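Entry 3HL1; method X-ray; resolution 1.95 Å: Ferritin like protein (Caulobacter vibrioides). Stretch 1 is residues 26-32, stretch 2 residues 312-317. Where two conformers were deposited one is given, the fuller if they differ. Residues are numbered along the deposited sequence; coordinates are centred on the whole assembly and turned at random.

Stretch 1 (26-32) IPYYLTV
Stretch 2 (312-317) AVPRYS

This is a small contact, 230 Å² summed over both sides, in which the extended C-terminal tail of the chain lays one tyrosine against a helix near the N-terminus, held by a single hydrogen bond and a proline-on-ring packing.

Residues 26-32 are helical throughout, with phi/psi from -58/-34 at Pro27 to -67/-58 at Ile26, and the helix runs on beyond both ends. Its backbone hydrogen bonds include Leu30 N to Ile26 O at 2.8 Å, Thr31 N to Pro27 O at 2.9 Å and Val32 N to Tyr28 O at 3.3 Å. The helix is kinked at Pro27, whose ring nitrogen carries no hydrogen and cannot bond to the preceding turn. Residues 312-317 form no regular helix or strand: Ala312 to Arg315 are extended, with psi between 129° and 143°, and Tyr316 turns to -121/-4 just before the terminal carboxylate of Ser317.

The register is antiparallel in sense. Thr31 CA lies 6.2 Å from Pro314 CA, and Pro27 CA lies 7.5 Å from Tyr316 CA, so the two stretches run in opposite directions. Pro27, Leu30 and Thr31 point their CA-to-CB bonds toward the tail, while Tyr28 points away; on the tail, Pro314 and Tyr316 point toward the helix, Val313 sideways and Arg315 away.

Tyr316 (chi1 -63°, m; chi2 82°) contributes the largest covered area, 78 Å². Pro27 CB sits 3.5 Å from the centroid of the Tyr316 ring and only 2° off the ring normal, a nearly axial CH-pi contact over one face; the Pro27 CB to Tyr316 CZ distance is 3.7 Å. Pro27 and Pro314 both have C-gamma exo pucker.

Thr31, at the ring edge near its plane, supplies the polar half of the contact. Tyr316 OH donates to Thr31 OG1 at 2.8 Å, and Thr31 OG1 in turn donates to Pro27 O at 2.6 Å. With chi1 at -59° (m), the threonine hydroxyl folds back onto its own helix, so Pro27 O accepts from both the backbone and the side chain of Thr31. The resulting relay links the tyrosine hydroxyl to the residue that packs on its ring.

Looser contacts complete the surface: Thr31 OG1 to Pro314 CB at 3.8 Å, Leu30 CB to Tyr316 OH at 4.2 Å, and Thr31 CG2 to Val313 CG1 at 4.3 Å (Val313 chi1 t). Arg315 and Ser317, both exposed, take no part; within the tail, Arg315 NH2 and Ser317 OXT form a salt bridge at 3.6 Å, through charge alone.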

# COMPACT_ATOMS: atom_id res chain seq x y z
N ILE A 26 2.86 -0.82 2.99
CA ILE A 26 3.98 0.05 3.31
C ILE A 26 4.87 -0.53 4.44
O ILE A 26 6.08 -0.72 4.22
CB ILE A 26 3.51 1.53 3.53
CG1 ILE A 26 3.00 2.05 2.16
CG2 ILE A 26 4.65 2.39 4.10
CD1 ILE A 26 2.20 3.30 2.20
N PRO A 27 4.29 -0.79 5.65
CA PRO A 27 5.11 -1.49 6.64
C PRO A 27 5.64 -2.85 6.20
O PRO A 27 6.77 -3.19 6.57
CB PRO A 27 4.20 -1.57 7.88
CG PRO A 27 3.23 -0.46 7.71
CD PRO A 27 2.97 -0.44 6.22
N TYR A 28 4.88 -3.60 5.38
CA TYR A 28 5.34 -4.86 4.84
C TYR A 28 6.64 -4.69 4.03
O TYR A 28 7.58 -5.38 4.31
CB TYR A 28 4.25 -5.57 4.00
CG TYR A 28 4.47 -7.06 3.87
CD1 TYR A 28 5.29 -7.57 2.85
CD2 TYR A 28 3.89 -7.97 4.79
CE1 TYR A 28 5.53 -8.95 2.74
CE2 TYR A 28 4.13 -9.36 4.68
CZ TYR A 28 4.93 -9.82 3.65
OH TYR A 28 5.20 -11.11 3.57
N TYR A 29 6.62 -3.84 3.02
CA TYR A 29 7.73 -3.58 2.16
C TYR A 29 8.87 -2.92 2.92
O TYR A 29 10.02 -3.19 2.64
CB TYR A 29 7.33 -2.66 1.00
CG TYR A 29 6.39 -3.24 -0.05
CD1 TYR A 29 5.72 -4.47 0.14
CD2 TYR A 29 5.99 -2.44 -1.12
CE1 TYR A 29 4.82 -4.94 -0.80
CE2 TYR A 29 5.02 -2.89 -2.03
CZ TYR A 29 4.46 -4.13 -1.89
OH TYR A 29 3.49 -4.56 -2.81
N LEU A 30 8.57 -1.99 3.82
CA LEU A 30 9.60 -1.30 4.59
C LEU A 30 10.38 -2.27 5.47
O LEU A 30 11.62 -2.17 5.60
CB LEU A 30 9.00 -0.19 5.47
CG LEU A 30 8.63 1.14 4.78
CD1 LEU A 30 7.81 2.05 5.76
CD2 LEU A 30 9.89 1.84 4.16
N THR A 31 9.65 -3.19 6.09
CA THR A 31 10.22 -4.23 6.95
C THR A 31 11.20 -5.10 6.16
O THR A 31 12.32 -5.31 6.63
CB THR A 31 9.13 -5.05 7.66
OG1 THR A 31 8.35 -4.13 8.44
CG2 THR A 31 9.78 -6.13 8.59
N VAL A 32 10.81 -5.53 4.96
CA VAL A 32 11.74 -6.25 4.03
C VAL A 32 12.91 -5.37 3.64
O VAL A 32 14.04 -5.81 3.72
CB VAL A 32 11.00 -6.75 2.77
CG1 VAL A 32 11.97 -7.34 1.71
CG2 VAL A 32 9.91 -7.73 3.23
N ALA A 312 15.43 -7.46 16.51
CA ALA A 312 13.99 -7.46 16.67
C ALA A 312 13.35 -7.20 15.30
O ALA A 312 13.67 -6.23 14.62
CB ALA A 312 13.56 -6.36 17.62
N VAL A 313 12.41 -8.05 14.91
CA VAL A 313 11.64 -7.80 13.71
C VAL A 313 10.80 -6.55 13.97
O VAL A 313 10.11 -6.45 14.99
CB VAL A 313 10.71 -8.97 13.34
CG1 VAL A 313 9.97 -8.65 12.02
CG2 VAL A 313 11.51 -10.31 13.26
N PRO A 314 10.82 -5.58 13.03
CA PRO A 314 9.90 -4.48 13.14
C PRO A 314 8.47 -4.84 13.47
O PRO A 314 7.94 -5.83 12.98
CB PRO A 314 10.03 -3.81 11.78
CG PRO A 314 11.47 -4.00 11.43
CD PRO A 314 11.72 -5.43 11.88
N ARG A 315 7.86 -4.04 14.34
CA ARG A 315 6.48 -4.17 14.79
C ARG A 315 5.79 -2.79 14.67
O ARG A 315 6.42 -1.80 14.97
CB ARG A 315 6.53 -4.55 16.26
CG ARG A 315 5.65 -5.62 16.64
CD ARG A 315 5.85 -5.93 18.10
NE ARG A 315 4.90 -5.20 18.94
CZ ARG A 315 3.76 -5.69 19.44
NH1 ARG A 315 3.38 -6.95 19.22
NH2 ARG A 315 2.99 -4.90 20.20
N TYR A 316 4.50 -2.72 14.29
CA TYR A 316 3.89 -1.42 14.01
C TYR A 316 2.66 -1.07 14.86
O TYR A 316 2.11 -0.00 14.71
CB TYR A 316 3.57 -1.30 12.51
CG TYR A 316 4.83 -1.36 11.66
CD1 TYR A 316 5.42 -2.56 11.34
CD2 TYR A 316 5.45 -0.19 11.24
CE1 TYR A 316 6.62 -2.61 10.60
CE2 TYR A 316 6.60 -0.24 10.46
CZ TYR A 316 7.16 -1.45 10.15
OH TYR A 316 8.32 -1.47 9.39
N SER A 317 2.26 -2.00 15.69
CA SER A 317 1.18 -1.83 16.63
C SER A 317 1.43 -2.70 17.86
O SER A 317 2.23 -3.67 17.87
CB SER A 317 -0.16 -2.18 15.98
OG SER A 317 -0.31 -3.58 15.75
OXT SER A 317 0.81 -2.41 18.89